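Long-range contacts in uncharacterized protein YhfS (Escherichia coli, PDB 4J8L), which is of unknown function but carries pyridoxal 5'-phosphate covalently attached to a lysine and may act as a PLP-dependent enzyme, perhaps with cysteine synthase activity: residues A[136-142]-A[165-171]; A[91-97]-A[114-120]; A[5-9]-A[174-179]. The contacts are given in a common frame with arbitrary orientation. Residues are numbered along the deposited sequence.

Interaction 1: A[136-142]-A[165-171]; sequences DAALVQH and VPALTDD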
loop_
_atom_site.group_PDB
_atom_site.type_symbol
_atom_site.label_atom_id
_atom_site.label_comp_id
_atom_site.label_asym_id
_atom_site.label_seq_id
_atom_site.Cartn_x
_atom_site.Cartn_y
_atom_site.Cartn_z
ATOM N N ASP A 136 17.120 5.658 16.217
ATOM C CA ASP A 136 16.435 4.757 17.137
ATOM C C ASP A 136 15.510 3.774 16.418
ATOM O O ASP A 136 15.225 2.684 16.930
ATOM C CB ASP A 136 15.667 5.555 18.186
ATOM C CG ASP A 136 16.583 6.411 19.040
ATOM O OD1 ASP A 136 17.336 5.842 19.868
ATOM O OD2 ASP A 136 16.557 7.651 18.879
ATOM N N ALA A 137 15.040 4.165 15.235
ATOM C CA ALA A 137 14.242 3.293 14.392
ATOM C C ALA A 137 14.309 3.798 12.953
ATOM O O ALA A 137 14.840 4.887 12.691
ATOM C CB ALA A 137 12.790 3.249 14.878
ATOM N N ALA A 138 13.782 3.002 12.027
ATOM C CA ALA A 138 13.730 3.385 10.621
ATOM C C ALA A 138 12.352 3.110 10.039
ATOM O O ALA A 138 11.692 2.147 10.416
ATOM C CB ALA A 138 14.793 2.640 9.817
ATOM N N LEU A 139 11.924 3.966 9.119
ATOM C CA LEU A 139 10.702 3.732 8.367
ATOM C C LEU A 139 11.078 3.557 6.908
ATOM O O LEU A 139 11.828 4.355 6.348
ATOM C CB LEU A 139 9.725 4.900 8.530
ATOM C CG LEU A 139 8.380 4.753 7.798
ATOM C CD1 LEU A 139 7.221 5.249 8.655
ATOM C CD2 LEU A 139 8.407 5.505 6.475
ATOM N N VAL A 140 10.557 2.507 6.286
ATOM C CA VAL A 140 10.853 2.263 4.881
ATOM C C VAL A 140 9.550 2.149 4.108
ATOM O O VAL A 140 8.685 1.345 4.461
ATOM C CB VAL A 140 11.681 0.970 4.682
ATOM C CG1 VAL A 140 12.134 0.852 3.231
ATOM C CG2 VAL A 140 12.883 0.936 5.635
ATOM N N GLN A 141 9.392 2.963 3.068
ATOM C CA GLN A 141 8.190 2.848 2.244
ATOM C C GLN A 141 8.398 1.779 1.182
ATOM O O GLN A 141 9.433 1.737 0.520
ATOM C CB GLN A 141 7.810 4.189 1.600
ATOM C CG GLN A 141 6.491 4.122 0.830
ATOM C CD GLN A 141 5.953 5.476 0.437
ATOM O OE1 GLN A 141 6.153 6.472 1.137
ATOM N NE2 GLN A 141 5.263 5.528 -0.696
ATOM N N HIS A 142 7.399 0.912 1.024
ATOM C CA HIS A 142 7.479 -0.170 0.053
ATOM C C HIS A 142 7.295 0.352 -1.383
ATOM O O HIS A 142 8.138 0.120 -2.254
ATOM C CB HIS A 142 6.445 -1.255 0.394
ATOM C CG HIS A 142 6.711 -2.574 -0.264
ATOM N ND1 HIS A 142 6.325 -3.777 0.291
ATOM C CD2 HIS A 142 7.322 -2.880 -1.436
ATOM C CE1 HIS A 142 6.696 -4.767 -0.502
ATOM N NE2 HIS A 142 7.299 -4.249 -1.558
ATOM N N VAL A 165 18.933 -1.648 13.912
ATOM C CA VAL A 165 17.953 -0.569 13.925
ATOM C C VAL A 165 16.573 -1.131 13.605
ATOM O O VAL A 165 16.368 -1.665 12.519
ATOM C CB VAL A 165 18.310 0.519 12.891
ATOM C CG1 VAL A 165 17.242 1.602 12.851
ATOM C CG2 VAL A 165 19.671 1.119 13.204
ATOM N N PRO A 166 15.628 -1.030 14.559
ATOM C CA PRO A 166 14.273 -1.551 14.334
ATOM C C PRO A 166 13.642 -0.872 13.130
ATOM O O PRO A 166 13.795 0.343 12.970
ATOM C CB PRO A 166 13.528 -1.152 15.608
ATOM C CG PRO A 166 14.594 -0.989 16.642
ATOM C CD PRO A 166 15.779 -0.442 15.901
ATOM N N ALA A 167 12.950 -1.637 12.291
ATOM C CA ALA A 167 12.420 -1.092 11.051
ATOM C C ALA A 167 10.933 -1.365 10.878
ATOM O O ALA A 167 10.461 -2.485 11.088
ATOM C CB ALA A 167 13.194 -1.627 9.857
ATOM N N LEU A 168 10.209 -0.323 10.487
ATOM C CA LEU A 168 8.801 -0.444 10.133
ATOM C C LEU A 168 8.650 -0.223 8.639
ATOM O O LEU A 168 9.262 0.686 8.083
ATOM C CB LEU A 168 7.992 0.613 10.881
ATOM C CG LEU A 168 6.496 0.737 10.597
ATOM C CD1 LEU A 168 5.800 1.174 11.867
ATOM C CD2 LEU A 168 6.208 1.736 9.464
ATOM N N THR A 169 7.829 -1.037 7.983
ATOM C CA THR A 169 7.529 -0.777 6.585
ATOM C C THR A 169 6.105 -0.280 6.388
ATOM O O THR A 169 5.161 -0.734 7.039
ATOM C CB THR A 169 7.771 -2.004 5.686
ATOM O OG1 THR A 169 7.060 -3.132 6.213
ATOM C CG2 THR A 169 9.261 -2.321 5.612
ATOM N N ASP A 170 5.982 0.670 5.469
ATOM C CA ASP A 170 4.710 1.180 4.983
ATOM C C ASP A 170 4.448 0.405 3.700
ATOM O O ASP A 170 5.042 0.685 2.665
ATOM C CB ASP A 170 4.883 2.681 4.699
ATOM C CG ASP A 170 3.669 3.321 4.024
ATOM O OD1 ASP A 170 2.748 2.612 3.574
ATOM O OD2 ASP A 170 3.657 4.564 3.918
ATOM N N ASP A 171 3.552 -0.574 3.768
ATOM C CA ASP A 171 3.350 -1.516 2.666
ATOM C C ASP A 171 2.107 -1.208 1.838
ATOM O O ASP A 171 1.698 -2.031 1.012
ATOM C CB ASP A 171 3.255 -2.955 3.202
ATOM C CG ASP A 171 4.566 -3.443 3.799
ATOM O OD1 ASP A 171 5.469 -3.799 3.019
ATOM O OD2 ASP A 171 4.689 -3.475 5.046
#

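Interaction 2: A[91-97]-A[114-120]; sequences QRLLVHD and TLITVDF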
loop_
_atom_site.group_PDB
_atom_site.type_symbol
_atom_site.label_atom_id
_atom_site.label_comp_id
_atom_site.label_asym_id
_atom_site.label_seq_id
_atom_site.Cartn_x
_atom_site.Cartn_y
_atom_site.Cartn_z
ATOM N N GLN A 91 12.705 11.160 19.745
ATOM C CA GLN A 91 13.773 10.269 19.309
ATOM C C GLN A 91 14.045 10.398 17.816
ATOM O O GLN A 91 13.411 11.196 17.130
ATOM C CB GLN A 91 13.486 8.821 19.712
ATOM C CG GLN A 91 13.679 8.587 21.199
ATOM C CD GLN A 91 13.754 7.121 21.552
ATOM O OE1 GLN A 91 12.960 6.312 21.074
ATOM N NE2 GLN A 91 14.719 6.768 22.388
ATOM N N ARG A 92 15.001 9.621 17.322
ATOM C CA ARG A 92 15.513 9.823 15.972
ATOM C C ARG A 92 15.058 8.734 15.014
ATOM O O ARG A 92 15.299 7.546 15.239
ATOM C CB ARG A 92 17.043 9.923 16.004
ATOM C CG ARG A 92 17.544 11.039 16.908
ATOM C CD ARG A 92 18.929 10.744 17.474
ATOM N NE ARG A 92 19.968 10.769 16.449
ATOM C CZ ARG A 92 20.446 11.883 15.900
ATOM N NH1 ARG A 92 19.968 13.066 16.266
ATOM N NH2 ARG A 92 21.398 11.816 14.977
ATOM N N LEU A 93 14.387 9.158 13.948
ATOM C CA LEU A 93 13.839 8.235 12.958
ATOM C C LEU A 93 14.563 8.385 11.629
ATOM O O LEU A 93 14.667 9.484 11.087
ATOM C CB LEU A 93 12.340 8.493 12.759
ATOM C CG LEU A 93 11.668 7.653 11.670
ATOM C CD1 LEU A 93 11.543 6.187 12.109
ATOM C CD2 LEU A 93 10.305 8.228 11.285
ATOM N N LEU A 94 15.074 7.276 11.108
ATOM C CA LEU A 94 15.711 7.294 9.799
ATOM C C LEU A 94 14.666 7.159 8.684
ATOM O O LEU A 94 13.805 6.275 8.725
ATOM C CB LEU A 94 16.738 6.171 9.690
ATOM C CG LEU A 94 17.489 6.106 8.358
ATOM C CD1 LEU A 94 18.651 7.088 8.349
ATOM C CD2 LEU A 94 17.977 4.698 8.067
ATOM N N VAL A 95 14.746 8.046 7.696
ATOM C CA VAL A 95 13.894 7.970 6.517
ATOM C C VAL A 95 14.704 8.157 5.233
ATOM O O VAL A 95 15.828 8.679 5.248
ATOM C CB VAL A 95 12.747 9.023 6.538
ATOM C CG1 VAL A 95 11.797 8.767 7.696
ATOM C CG2 VAL A 95 13.318 10.425 6.613
ATOM N N HIS A 96 14.110 7.722 4.127
ATOM C CA HIS A 96 14.715 7.837 2.806
ATOM C C HIS A 96 14.730 9.294 2.334
ATOM O O HIS A 96 13.885 10.093 2.742
ATOM C CB HIS A 96 13.919 6.954 1.839
ATOM C CG HIS A 96 14.338 7.057 0.404
ATOM N ND1 HIS A 96 15.657 7.063 0.003
ATOM C CD2 HIS A 96 13.600 7.128 -0.730
ATOM C CE1 HIS A 96 15.715 7.144 -1.315
ATOM N NE2 HIS A 96 14.479 7.185 -1.783
ATOM N N ASP A 97 15.697 9.630 1.482
ATOM C CA ASP A 97 15.818 10.974 0.912
ATOM C C ASP A 97 14.827 11.175 -0.228
ATOM O O ASP A 97 15.195 11.154 -1.402
ATOM C CB ASP A 97 17.255 11.222 0.435
ATOM C CG ASP A 97 17.505 12.668 0.026
ATOM O OD1 ASP A 97 16.632 13.534 0.252
ATOM O OD2 ASP A 97 18.598 12.942 -0.513
ATOM N N THR A 114 12.995 13.562 15.518
ATOM C CA THR A 114 14.063 14.132 14.718
ATOM C C THR A 114 14.291 13.204 13.537
ATOM O O THR A 114 14.479 12.004 13.721
ATOM C CB THR A 114 15.356 14.232 15.530
ATOM O OG1 THR A 114 15.171 15.168 16.599
ATOM C CG2 THR A 114 16.510 14.697 14.654
ATOM N N LEU A 115 14.255 13.746 12.326
ATOM C CA LEU A 115 14.466 12.922 11.138
ATOM C C LEU A 115 15.936 12.872 10.730
ATOM O O LEU A 115 16.639 13.890 10.725
ATOM C CB LEU A 115 13.623 13.419 9.966
ATOM C CG LEU A 115 12.113 13.313 10.147
ATOM C CD1 LEU A 115 11.390 13.696 8.859
ATOM C CD2 LEU A 115 11.728 11.908 10.586
ATOM N N ILE A 116 16.392 11.669 10.404
ATOM C CA ILE A 116 17.713 11.466 9.828
ATOM C C ILE A 116 17.481 10.928 8.426
ATOM O O ILE A 116 16.806 9.916 8.251
ATOM C CB ILE A 116 18.522 10.432 10.621
ATOM C CG1 ILE A 116 18.695 10.879 12.071
ATOM C CG2 ILE A 116 19.867 10.185 9.960
ATOM C CD1 ILE A 116 19.351 9.830 12.950
ATOM N N THR A 117 18.037 11.604 7.433
ATOM C CA THR A 117 17.738 11.290 6.045
ATOM C C THR A 117 18.961 10.710 5.336
ATOM O O THR A 117 20.080 11.167 5.548
ATOM C CB THR A 117 17.277 12.557 5.311
ATOM O OG1 THR A 117 16.077 13.049 5.921
ATOM C CG2 THR A 117 17.003 12.270 3.866
ATOM N N VAL A 118 18.735 9.701 4.502
ATOM C CA VAL A 118 19.791 9.134 3.669
ATOM C C VAL A 118 19.154 8.506 2.426
ATOM O O VAL A 118 17.989 8.106 2.452
ATOM C CB VAL A 118 20.623 8.081 4.443
ATOM C CG1 VAL A 118 19.762 6.872 4.789
ATOM C CG2 VAL A 118 21.857 7.664 3.642
ATOM N N ASP A 119 19.907 8.445 1.332
ATOM C CA ASP A 119 19.414 7.846 0.093
ATOM C C ASP A 119 19.421 6.317 0.203
ATOM O O ASP A 119 20.481 5.702 0.151
ATOM C CB ASP A 119 20.314 8.291 -1.067
ATOM C CG ASP A 119 19.706 8.018 -2.432
ATOM O OD1 ASP A 119 18.668 7.337 -2.505
ATOM O OD2 ASP A 119 20.283 8.485 -3.440
ATOM N N PHE A 120 18.247 5.700 0.348
ATOM C CA PHE A 120 18.165 4.239 0.452
ATOM C C PHE A 120 18.658 3.550 -0.821
ATOM O O PHE A 120 18.885 2.340 -0.833
ATOM C CB PHE A 120 16.731 3.770 0.738
ATOM C CG PHE A 120 16.242 4.058 2.133
ATOM C CD1 PHE A 120 17.034 4.725 3.058
ATOM C CD2 PHE A 120 14.972 3.636 2.519
ATOM C CE1 PHE A 120 16.565 4.982 4.341
ATOM C CE2 PHE A 120 14.498 3.887 3.795
ATOM C CZ PHE A 120 15.291 4.560 4.708
#

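Interaction 3: A[5-9]-A[174-179]; sequences PLQSL and AVMKVA. With ACY (acetic acid), chain E.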
loop_
_atom_site.group_PDB
_atom_site.type_symbol
_atom_site.label_atom_id
_atom_site.label_comp_id
_atom_site.label_asym_id
_atom_site.label_seq_id
_atom_site.Cartn_x
_atom_site.Cartn_y
_atom_site.Cartn_z
ATOM N N PRO A 5 9.259 -0.038 -11.188
ATOM C CA PRO A 5 8.060 -0.487 -10.476
ATOM C C PRO A 5 8.273 -1.798 -9.727
ATOM O O PRO A 5 9.174 -2.575 -10.057
ATOM C CB PRO A 5 7.024 -0.667 -11.593
ATOM C CG PRO A 5 7.801 -0.754 -12.857
ATOM C CD PRO A 5 9.059 0.030 -12.647
ATOM N N LEU A 6 7.451 -2.022 -8.709
ATOM C CA LEU A 6 7.478 -3.274 -7.966
ATOM C C LEU A 6 7.083 -4.410 -8.893
ATOM O O LEU A 6 6.384 -4.197 -9.885
ATOM C CB LEU A 6 6.511 -3.205 -6.785
ATOM C CG LEU A 6 6.792 -2.064 -5.805
ATOM C CD1 LEU A 6 5.799 -2.133 -4.642
ATOM C CD2 LEU A 6 8.222 -2.134 -5.303
ATOM N N GLN A 7 7.529 -5.617 -8.561
ATOM C CA GLN A 7 7.280 -6.794 -9.385
ATOM C C GLN A 7 5.917 -7.415 -9.070
ATOM O O GLN A 7 5.706 -7.929 -7.968
ATOM C CB GLN A 7 8.396 -7.820 -9.148
ATOM C CG GLN A 7 8.241 -9.116 -9.933
ATOM C CD GLN A 7 8.395 -8.923 -11.428
ATOM O OE1 GLN A 7 7.515 -9.296 -12.206
ATOM N NE2 GLN A 7 9.521 -8.351 -11.840
ATOM N N SER A 8 5.001 -7.379 -10.041
ATOM C CA SER A 8 3.649 -7.896 -9.848
ATOM C C SER A 8 3.623 -9.421 -9.784
ATOM O O SER A 8 4.430 -10.097 -10.422
ATOM C CB SER A 8 2.739 -7.452 -10.999
ATOM O OG SER A 8 2.697 -6.041 -11.130
ATOM N N LEU A 9 2.677 -9.956 -9.023
ATOM C CA LEU A 9 2.441 -11.393 -9.025
ATOM C C LEU A 9 1.761 -11.817 -10.317
ATOM O O LEU A 9 0.912 -11.095 -10.858
ATOM C CB LEU A 9 1.567 -11.808 -7.835
ATOM C CG LEU A 9 2.134 -11.478 -6.447
ATOM C CD1 LEU A 9 1.163 -11.917 -5.357
ATOM C CD2 LEU A 9 3.496 -12.129 -6.244
ATOM N N ALA A 174 1.105 -2.305 -1.857
ATOM C CA ALA A 174 1.962 -3.424 -2.225
ATOM C C ALA A 174 1.427 -4.770 -1.728
ATOM O O ALA A 174 1.776 -5.820 -2.269
ATOM C CB ALA A 174 3.390 -3.203 -1.698
ATOM N N VAL A 175 0.605 -4.740 -0.680
ATOM C CA VAL A 175 0.162 -5.978 -0.037
ATOM C C VAL A 175 -0.663 -6.821 -0.996
ATOM O O VAL A 175 -1.546 -6.294 -1.683
ATOM C CB VAL A 175 -0.643 -5.690 1.241
ATOM C CG1 VAL A 175 -1.128 -6.997 1.884
ATOM C CG2 VAL A 175 0.211 -4.906 2.231
HETATM N N MSE A 176 -0.354 -8.120 -1.051
HETATM C CA MSE A 176 -1.012 -9.060 -1.966
HETATM C C MSE A 176 -0.735 -8.801 -3.445
HETATM O O MSE A 176 -1.355 -9.426 -4.312
HETATM C CB MSE A 176 -2.531 -9.121 -1.738
HETATM C CG MSE A 176 -2.940 -9.756 -0.433
HETATM SE SE MSE A 176 -2.109 -11.528 -0.212
HETATM C CE MSE A 176 -3.483 -12.378 0.896
ATOM N N LYS A 177 0.197 -7.900 -3.730
ATOM C CA LYS A 177 0.541 -7.578 -5.110
ATOM C C LYS A 177 1.991 -7.939 -5.438
ATOM O O LYS A 177 2.380 -7.969 -6.610
ATOM C CB LYS A 177 0.308 -6.093 -5.370
ATOM C CG LYS A 177 -1.153 -5.682 -5.318
ATOM C CD LYS A 177 -1.341 -4.447 -6.181
ATOM C CE LYS A 177 -1.871 -3.293 -5.390
ATOM N NZ LYS A 177 -1.677 -2.025 -6.144
ATOM N N VAL A 178 2.784 -8.184 -4.397
ATOM C CA VAL A 178 4.175 -8.608 -4.540
ATOM C C VAL A 178 4.444 -9.849 -3.700
ATOM O O VAL A 178 3.618 -10.246 -2.867
ATOM C CB VAL A 178 5.174 -7.500 -4.124
ATOM C CG1 VAL A 178 4.934 -6.228 -4.941
ATOM C CG2 VAL A 178 5.066 -7.202 -2.634
ATOM N N ALA A 179 5.597 -10.467 -3.914
ATOM C CA ALA A 179 5.897 -11.732 -3.241
ATOM C C ALA A 179 6.018 -11.604 -1.718
ATOM O O ALA A 179 5.530 -12.464 -0.974
ATOM C CB ALA A 179 7.158 -12.356 -3.822
HETATM C C ACY E . 1.717 -4.175 -8.425
HETATM O O ACY E . 1.156 -3.190 -7.895
HETATM O OXT ACY E . 1.244 -4.798 -9.412
HETATM C CH3 ACY E . 3.020 -4.637 -7.835
HETATM O O HOH W 1 6.823 -9.841 -6.459
#

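Interaction 1: A[136-142]-A[165-171]
Strands 137-141 and 167-170 run parallel, their axes 4.7 Å apart at closest approach and 24° apart in direction. Ala-138 N donates to Pro-166 O (2.8 Å) and Ala-138 O accepts from Leu-168 N (2.9 Å); the ladder continues with Val-140 N to Leu-168 O (2.9 Å), Asp-170 N to Val-140 O (3.0 Å) and His-142 N to Asp-170 O (2.9 Å). On one face, Ala-138, Val-140, Ala-167 and Thr-169 share the side on which Leu-153 and Leu-160 of helix 153-162 cover Val-140. This helix links the two strands in a beta-alpha-beta unit within the mixed central sheet of the aminotransferase-like, fold type I domain. On the other face, Leu-139 CD1 meets Leu-168 CD2 at 3.7 Å, under helix 74-86. Asp-170 points to this same side: its OD1 bonds Asn-172, and its OD2 lies near N1 of the PLP-modified residue at position 196, a pair whose bonding is not decided, consistent with the place of the pyridine-facing aspartate in fold type I enzymes. Beyond the strand ends, His-142 ND1 donates to Asp-171 OD1 (2.9 Å), a His-carboxylate bond, while Asp-171 OD2 accepts from Thr-169 OG1 (2.7 Å).

Interaction 2: A[91-97]-A[114-120]
Ile-116 and Leu-94 form the apolar centre, with Leu-94 CD1 3.7 Å from both Ile-116 CG2 and Val-118 CG1. Leu-126 and Val-129 of helix 123-133 pack on this side, and Leu-94 CD2 also meets Phe-120 CE1 at 4.0 Å. On the opposite face Leu-115 CD2 touches Leu-93 CD2 (4.0 Å) and Val-95 CG1 (4.3 Å); Ile-108 of helix 102-111, the connecting helix of this beta-alpha-beta unit, packs on Leu-93 and Leu-115. Between the two faces the parallel strands 92-96 and 114-118 are joined by backbone bonds, Thr-114 N to Gln-91 O, Leu-93 N to Thr-114 O and Ile-116 N to Leu-93 O (each 2.9 Å), Val-95 N to Ile-116 O (2.8 Å) and Val-118 N to Val-95 O (3.2 Å). A weak bond from Asp-97 N to Val-118 O (2.9 Å) ends the series. From the start of strand 92-96 Arg-92 reaches along the pair, and Ile-116 CD1 lies over one face of its guanidinium, 3.5 Å from NH2, which bonds Gln-133 O. At the far end, His-96 CB sits over the Phe-120 ring, 3.6 Å from its centroid, in a CH-pi contact, and His-96 ND1 accepts from Phe-120 N (2.9 Å). Because ND1 is an acceptor, the proton of a neutral His-96 would sit on NE2, which suits the bond of NE2 to Asp-149 OD1.

Interaction 3: A[5-9]-A[174-179]
Two leucines with the same mt rotamer, Leu-6 and Leu-9, reach from the N-terminal segment toward the loop 174-179. Leu-6 CD1 lies 4.0 Å from Ala-174 CB, and Leu-6 CB lies 3.9 Å from Val-178 CG1. Leu-9 fits over the loop backbone, its CD1 3.7 Å from Met-176 O and its CD2 3.5 Å from Val-178 C. The surface it meets is shaped by a type II beta turn, closed by Lys-177 N to Ala-174 O (3.0 Å), in which Met-176, a selenomethionine, takes a positive phi of 66°; its side chain leaves the contact for Leu-239 and Pro-243 of helix 229-261. Val-178, with chi1 in m, holds CG1 3.6 Å from Gln-7 O, whereas the Gln-7 side chain (t, then p) leads away. The Lys-177 side chain, chi1 m and chi3 between wells at -121°, turns from the N-terminal segment to a salt bridge with Glu-310. Ser-8, also m at chi1, donates from OG to acetate OXT (2.6 Å) and is bonded as well to Lys-279 of the small four-stranded sheet; the acetate, probably from the crystallisation liquor, rests its CH3 3.8 Å from Val-178 CG1. Directly, the backbones share one hydrogen bond, Leu-9 N to Lys-177 O (3.1 Å), and a water bridges them, donating to Gln-7 O (2.7 Å) and accepting from Ala-179 N (2.9 Å). With so little direct polar bonding, the fit of the N-terminal segment to the large-domain loop rests mainly on leucine and valine contacts.

How the interactions relate
From the N terminus, the chain first lays down 5-9, ahead of helix 11-28, and this segment finds its partner only at 174-179, so interaction 3 closes a loop of more than 160 residues. Nested within it, and following one another in series, are two shorter loops: interaction 2 closes around helix 102-111, and interaction 1 around helix 153-162. They share one sheet, because strand 92-96 also neighbours strand 137-141, with Leu-94 N bonded to Ala-137 O; strand 114-118 is an edge strand of this sheet. Interaction 1 meets interaction 3 through His-142, which packs on Leu-6, Ala-174 and Val-178. Interactions 2 and 3 stay about 12 Å apart at their nearest atoms.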